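PDB 3KN3: putative periplasmic protein from Wolinella succinogenes, which is a putative periplasmic binding protein with a LysR-type substrate-binding fold and may serve in ABC-type tungstate transport, although glutathione has also been found in its cleft. Local coordinates for residues Q114-T126 and I161-R173. Numbering follows the deposited sequence.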
loop_
_atom_site.group_PDB
_atom_site.type_symbol
_atom_site.label_atom_id
_atom_site.label_comp_id
_atom_site.label_asym_id
_atom_site.label_seq_id
_atom_site.Cartn_x
_atom_site.Cartn_y
_atom_site.Cartn_z
ATOM N N GLN A 114 -8.748 5.705 -25.857
ATOM C CA GLN A 114 -9.279 6.778 -25.003
ATOM C C GLN A 114 -10.425 6.312 -24.110
ATOM O O GLN A 114 -11.503 6.889 -24.150
ATOM C CB GLN A 114 -9.749 7.968 -25.853
ATOM C CG GLN A 114 -8.639 8.681 -26.613
ATOM C CD GLN A 114 -9.104 9.982 -27.247
ATOM O OE1 GLN A 114 -8.767 11.075 -26.775
ATOM N NE2 GLN A 114 -9.887 9.874 -28.319
ATOM N N VAL A 115 -10.217 5.258 -23.329
ATOM C CA VAL A 115 -11.247 4.830 -22.388
ATOM C C VAL A 115 -11.182 5.669 -21.106
ATOM O O VAL A 115 -10.120 6.147 -20.699
ATOM C CB VAL A 115 -11.160 3.329 -22.036
ATOM C CG1 VAL A 115 -10.936 2.506 -23.293
ATOM C CG2 VAL A 115 -10.052 3.100 -21.070
ATOM N N LYS A 116 -12.326 5.860 -20.482
ATOM C CA LYS A 116 -12.392 6.716 -19.317
ATOM C C LYS A 116 -11.583 6.110 -18.180
ATOM O O LYS A 116 -11.755 4.950 -17.824
ATOM C CB LYS A 116 -13.850 6.952 -18.896
ATOM C CG LYS A 116 -14.014 7.803 -17.660
ATOM C CD LYS A 116 -13.782 9.294 -17.932
ATOM C CE LYS A 116 -14.674 9.867 -19.041
ATOM N NZ LYS A 116 -16.147 9.706 -18.829
ATOM N N PHE A 117 -10.688 6.911 -17.623
ATOM C CA PHE A 117 -9.943 6.505 -16.462
ATOM C C PHE A 117 -10.054 7.552 -15.361
ATOM O O PHE A 117 -9.721 8.717 -15.559
ATOM C CB PHE A 117 -8.473 6.264 -16.810
ATOM C CG PHE A 117 -7.691 5.716 -15.667
ATOM C CD1 PHE A 117 -7.495 4.358 -15.539
ATOM C CD2 PHE A 117 -7.213 6.556 -14.671
ATOM C CE1 PHE A 117 -6.792 3.849 -14.463
ATOM C CE2 PHE A 117 -6.518 6.051 -13.595
ATOM C CZ PHE A 117 -6.313 4.694 -13.492
ATOM N N VAL A 118 -10.489 7.118 -14.186
ATOM C CA VAL A 118 -10.683 8.017 -13.060
ATOM C C VAL A 118 -9.558 7.955 -12.030
ATOM O O VAL A 118 -9.323 6.932 -11.405
ATOM C CB VAL A 118 -12.015 7.733 -12.352
ATOM C CG1 VAL A 118 -12.262 8.780 -11.250
ATOM C CG2 VAL A 118 -13.159 7.702 -13.374
ATOM N N SER A 119 -8.888 9.079 -11.842
ATOM C CA SER A 119 -7.820 9.180 -10.867
ATOM C C SER A 119 -8.355 9.757 -9.549
ATOM O O SER A 119 -9.305 10.559 -9.544
ATOM C CB SER A 119 -6.709 10.070 -11.427
ATOM O OG SER A 119 -5.802 10.464 -10.421
ATOM N N ARG A 120 -7.742 9.350 -8.439
ATOM C CA ARG A 120 -8.077 9.907 -7.130
ATOM C C ARG A 120 -7.912 11.418 -7.162
ATOM O O ARG A 120 -8.709 12.140 -6.580
ATOM C CB ARG A 120 -7.185 9.318 -6.019
ATOM C CG ARG A 120 -7.541 7.906 -5.592
ATOM C CD ARG A 120 -8.765 7.862 -4.710
ATOM N NE ARG A 120 -8.559 8.557 -3.435
ATOM C CZ ARG A 120 -8.091 7.980 -2.329
ATOM N NH1 ARG A 120 -7.759 6.694 -2.317
ATOM N NH2 ARG A 120 -7.950 8.693 -1.224
ATOM N N GLY A 121 -6.861 11.890 -7.825
ATOM C CA GLY A 121 -6.589 13.316 -7.906
ATOM C C GLY A 121 -6.662 14.059 -6.574
ATOM O O GLY A 121 -7.143 15.187 -6.520
ATOM N N ASP A 122 -6.198 13.421 -5.503
ATOM C CA ASP A 122 -6.098 14.048 -4.185
ATOM C C ASP A 122 -4.696 13.812 -3.635
ATOM O O ASP A 122 -3.824 13.313 -4.345
ATOM C CB ASP A 122 -7.141 13.474 -3.212
ATOM C CG ASP A 122 -7.000 11.967 -3.019
ATOM O OD1 ASP A 122 -7.743 11.390 -2.195
ATOM O OD2 ASP A 122 -6.148 11.354 -3.701
ATOM N N LYS A 123 -4.471 14.172 -2.375
ATOM C CA LYS A 123 -3.220 13.812 -1.717
ATOM C C LYS A 123 -3.403 12.423 -1.142
ATOM O O LYS A 123 -3.857 12.270 -0.012
ATOM C CB LYS A 123 -2.879 14.767 -0.581
ATOM C CG LYS A 123 -2.646 16.207 -0.974
ATOM C CD LYS A 123 -2.135 16.968 0.245
ATOM C CE LYS A 123 -3.034 16.698 1.455
ATOM N NZ LYS A 123 -2.509 17.231 2.750
ATOM N N SER A 124 -3.057 11.408 -1.916
ATOM C CA SER A 124 -3.358 10.048 -1.510
ATOM C C SER A 124 -2.172 9.153 -1.803
ATOM O O SER A 124 -1.380 9.443 -2.695
ATOM C CB SER A 124 -4.583 9.547 -2.271
ATOM O OG SER A 124 -5.172 8.442 -1.628
ATOM N N GLY A 125 -2.054 8.067 -1.049
ATOM C CA GLY A 125 -1.007 7.093 -1.302
ATOM C C GLY A 125 -1.337 6.355 -2.581
ATOM O O GLY A 125 -0.462 6.031 -3.386
ATOM N N THR A 126 -2.628 6.095 -2.753
ATOM C CA THR A 126 -3.143 5.460 -3.944
ATOM C C THR A 126 -2.936 6.365 -5.154
ATOM O O THR A 126 -2.569 5.894 -6.228
ATOM C CB THR A 126 -4.628 5.107 -3.769
ATOM O OG1 THR A 126 -4.780 4.323 -2.580
ATOM C CG2 THR A 126 -5.125 4.296 -4.928
ATOM N N ILE A 161 -17.611 7.029 -9.151
ATOM C CA ILE A 161 -17.521 7.872 -10.325
ATOM C C ILE A 161 -17.129 7.039 -11.535
ATOM O O ILE A 161 -17.730 7.196 -12.598
ATOM C CB ILE A 161 -16.527 9.009 -10.112
ATOM C CG1 ILE A 161 -17.107 10.046 -9.144
ATOM C CG2 ILE A 161 -16.187 9.665 -11.421
ATOM C CD1 ILE A 161 -16.048 10.970 -8.564
ATOM N N ALA A 162 -16.137 6.150 -11.380
ATOM C CA ALA A 162 -15.710 5.304 -12.498
ATOM C C ALA A 162 -16.875 4.462 -12.994
ATOM O O ALA A 162 -17.072 4.294 -14.195
ATOM C CB ALA A 162 -14.494 4.393 -12.124
ATOM N N GLU A 163 -17.641 3.929 -12.056
ATOM C CA GLU A 163 -18.795 3.114 -12.394
ATOM C C GLU A 163 -19.836 3.983 -13.113
ATOM O O GLU A 163 -20.409 3.580 -14.126
ATOM C CB GLU A 163 -19.368 2.480 -11.122
ATOM C CG GLU A 163 -20.356 1.350 -11.345
ATOM C CD GLU A 163 -21.770 1.827 -11.689
ATOM O OE1 GLU A 163 -22.239 2.834 -11.104
ATOM O OE2 GLU A 163 -22.412 1.169 -12.542
ATOM N N GLU A 164 -20.058 5.186 -12.595
ATOM C CA GLU A 164 -21.044 6.096 -13.173
ATOM C C GLU A 164 -20.718 6.416 -14.622
ATOM O O GLU A 164 -21.603 6.417 -15.471
ATOM C CB GLU A 164 -21.148 7.387 -12.354
ATOM C CG GLU A 164 -22.241 7.347 -11.293
ATOM C CD GLU A 164 -21.802 7.917 -9.936
ATOM O OE1 GLU A 164 -21.338 9.084 -9.875
ATOM O OE2 GLU A 164 -21.946 7.192 -8.924
ATOM N N GLN A 165 -19.443 6.670 -14.906
ATOM C CA GLN A 165 -19.041 7.059 -16.254
ATOM C C GLN A 165 -18.527 5.915 -17.079
ATOM O O GLN A 165 -17.859 6.123 -18.079
ATOM C CB GLN A 165 -18.035 8.202 -16.218
ATOM C CG GLN A 165 -18.669 9.446 -15.652
ATOM C CD GLN A 165 -17.693 10.556 -15.386
ATOM O OE1 GLN A 165 -17.722 11.165 -14.324
ATOM N NE2 GLN A 165 -16.820 10.827 -16.345
ATOM N N LYS A 166 -18.859 4.704 -16.662
ATOM C CA LYS A 166 -18.638 3.526 -17.494
ATOM C C LYS A 166 -17.158 3.379 -17.864
ATOM O O LYS A 166 -16.821 2.942 -18.965
ATOM C CB LYS A 166 -19.517 3.596 -18.749
ATOM C CG LYS A 166 -20.916 4.151 -18.488
ATOM C CD LYS A 166 -21.979 3.070 -18.476
ATOM C CE LYS A 166 -22.142 2.447 -19.864
ATOM N NZ LYS A 166 -23.191 1.382 -19.912
ATOM N N GLY A 167 -16.293 3.744 -16.923
ATOM C CA GLY A 167 -14.859 3.725 -17.122
ATOM C C GLY A 167 -14.104 2.915 -16.082
ATOM O O GLY A 167 -14.680 2.076 -15.388
ATOM N N LEU A 168 -12.807 3.189 -15.967
ATOM C CA LEU A 168 -11.898 2.364 -15.179
ATOM C C LEU A 168 -11.267 3.128 -14.031
ATOM O O LEU A 168 -11.192 4.362 -14.057
ATOM C CB LEU A 168 -10.762 1.863 -16.071
ATOM C CG LEU A 168 -11.146 1.068 -17.306
ATOM C CD1 LEU A 168 -9.925 0.785 -18.159
ATOM C CD2 LEU A 168 -11.830 -0.208 -16.872
ATOM N N THR A 169 -10.784 2.392 -13.037
ATOM C CA THR A 169 -9.948 3.007 -12.019
ATOM C C THR A 169 -8.979 2.034 -11.329
ATOM O O THR A 169 -9.071 0.811 -11.472
ATOM C CB THR A 169 -10.794 3.764 -10.954
ATOM O OG1 THR A 169 -9.946 4.641 -10.204
ATOM C CG2 THR A 169 -11.479 2.777 -10.013
ATOM N N LEU A 170 -8.049 2.602 -10.568
ATOM C CA LEU A 170 -7.084 1.824 -9.814
ATOM C C LEU A 170 -7.361 1.910 -8.312
ATOM O O LEU A 170 -7.419 2.999 -7.737
ATOM C CB LEU A 170 -5.685 2.330 -10.109
ATOM C CG LEU A 170 -4.544 1.669 -9.348
ATOM C CD1 LEU A 170 -3.282 1.646 -10.218
ATOM C CD2 LEU A 170 -4.297 2.366 -8.013
ATOM N N THR A 171 -7.518 0.759 -7.673
ATOM C CA THR A 171 -7.810 0.752 -6.248
ATOM C C THR A 171 -7.057 -0.358 -5.545
ATOM O O THR A 171 -6.694 -1.364 -6.152
ATOM C CB THR A 171 -9.309 0.570 -5.972
ATOM O OG1 THR A 171 -9.522 0.503 -4.561
ATOM C CG2 THR A 171 -9.815 -0.722 -6.603
ATOM N N ASP A 172 -6.811 -0.169 -4.257
ATOM C CA ASP A 172 -6.267 -1.243 -3.453
ATOM C C ASP A 172 -7.332 -2.334 -3.351
ATOM O O ASP A 172 -8.531 -2.067 -3.449
ATOM C CB ASP A 172 -5.898 -0.728 -2.068
ATOM C CG ASP A 172 -7.099 -0.238 -1.306
ATOM O OD1 ASP A 172 -7.483 0.947 -1.475
ATOM O OD2 ASP A 172 -7.671 -1.054 -0.558
ATOM N N ARG A 173 -6.885 -3.566 -3.157
ATOM C CA ARG A 173 -7.785 -4.708 -3.134
ATOM C C ARG A 173 -8.753 -4.645 -1.954
ATOM O O ARG A 173 -9.916 -5.016 -2.074
ATOM C CB ARG A 173 -6.974 -6.003 -3.092
ATOM C CG ARG A 173 -7.816 -7.243 -3.167
ATOM C CD ARG A 173 -6.956 -8.478 -3.156
ATOM N NE ARG A 173 -6.097 -8.576 -4.335
ATOM C CZ ARG A 173 -6.438 -9.231 -5.440
ATOM N NH1 ARG A 173 -7.628 -9.824 -5.510
ATOM N NH2 ARG A 173 -5.598 -9.297 -6.473
#
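F117 of strand 117-119 pairs in parallel with L168 of strand 168-172; the bonds are made by its neighbours K116 and V118. L168 N donates to K116 O at 2.8 Å, and V118 N returns a nearly straight bond (173°) to L168 O. One residue on, a side chain adds a link: T169 OG1 donates to V118 O at 2.7 Å, in the carbonyl plane. T169 OG1 stands anti to the backbone N (chi1 -164°), which turns the hydroxyl to that carbonyl.

From F117 CB, CG is set anti to the backbone N (chi1 -174°), which carries the ring toward L168 to L170. CG lies beneath L168 O, which sits over one ring face, offset toward the rim. CD1 touches L168 CB, and CE1 reaches T169 CA at 4.1 Å. CZ ends by L170, 4.0 Å from L170 N and close to L170 CB. W134 of helix 125-138 meets the ring edge-to-face. With an alanine in place of F117, L168 and L170 would probably be left uncovered on this side and W134 would lose its aromatic partner.

V118 points to the other face of the sheet, where helix 155-164 packs. Its CG2 presses on A162 CA at 3.6 Å, and its CG1 meets I161 CG2. The helix ends in a Schellman motif with K166 at positive phi, and G167 then leads into the strand. A CB on G167 would clash with K116 CB.

Further along, T126 CG2 rests on L170 CD2 at 3.7 Å. R120, G125 and T126 belong to the glutathione site seen in this protein. Glutathione is absent from this model; T126 OG1 and S124 OG hydrogen-bond a glycerol there, probably from the crystallisation liquor. R120 also forms a salt bridge with D122. The pairing thus joins two strands of one lobe's sheet by two backbone bonds and one threonine hydroxyl, with apolar layers on both faces, while the loop after strand 117-119 and the start of helix 125-138 bring R120, G125 and T126 to the ligand site.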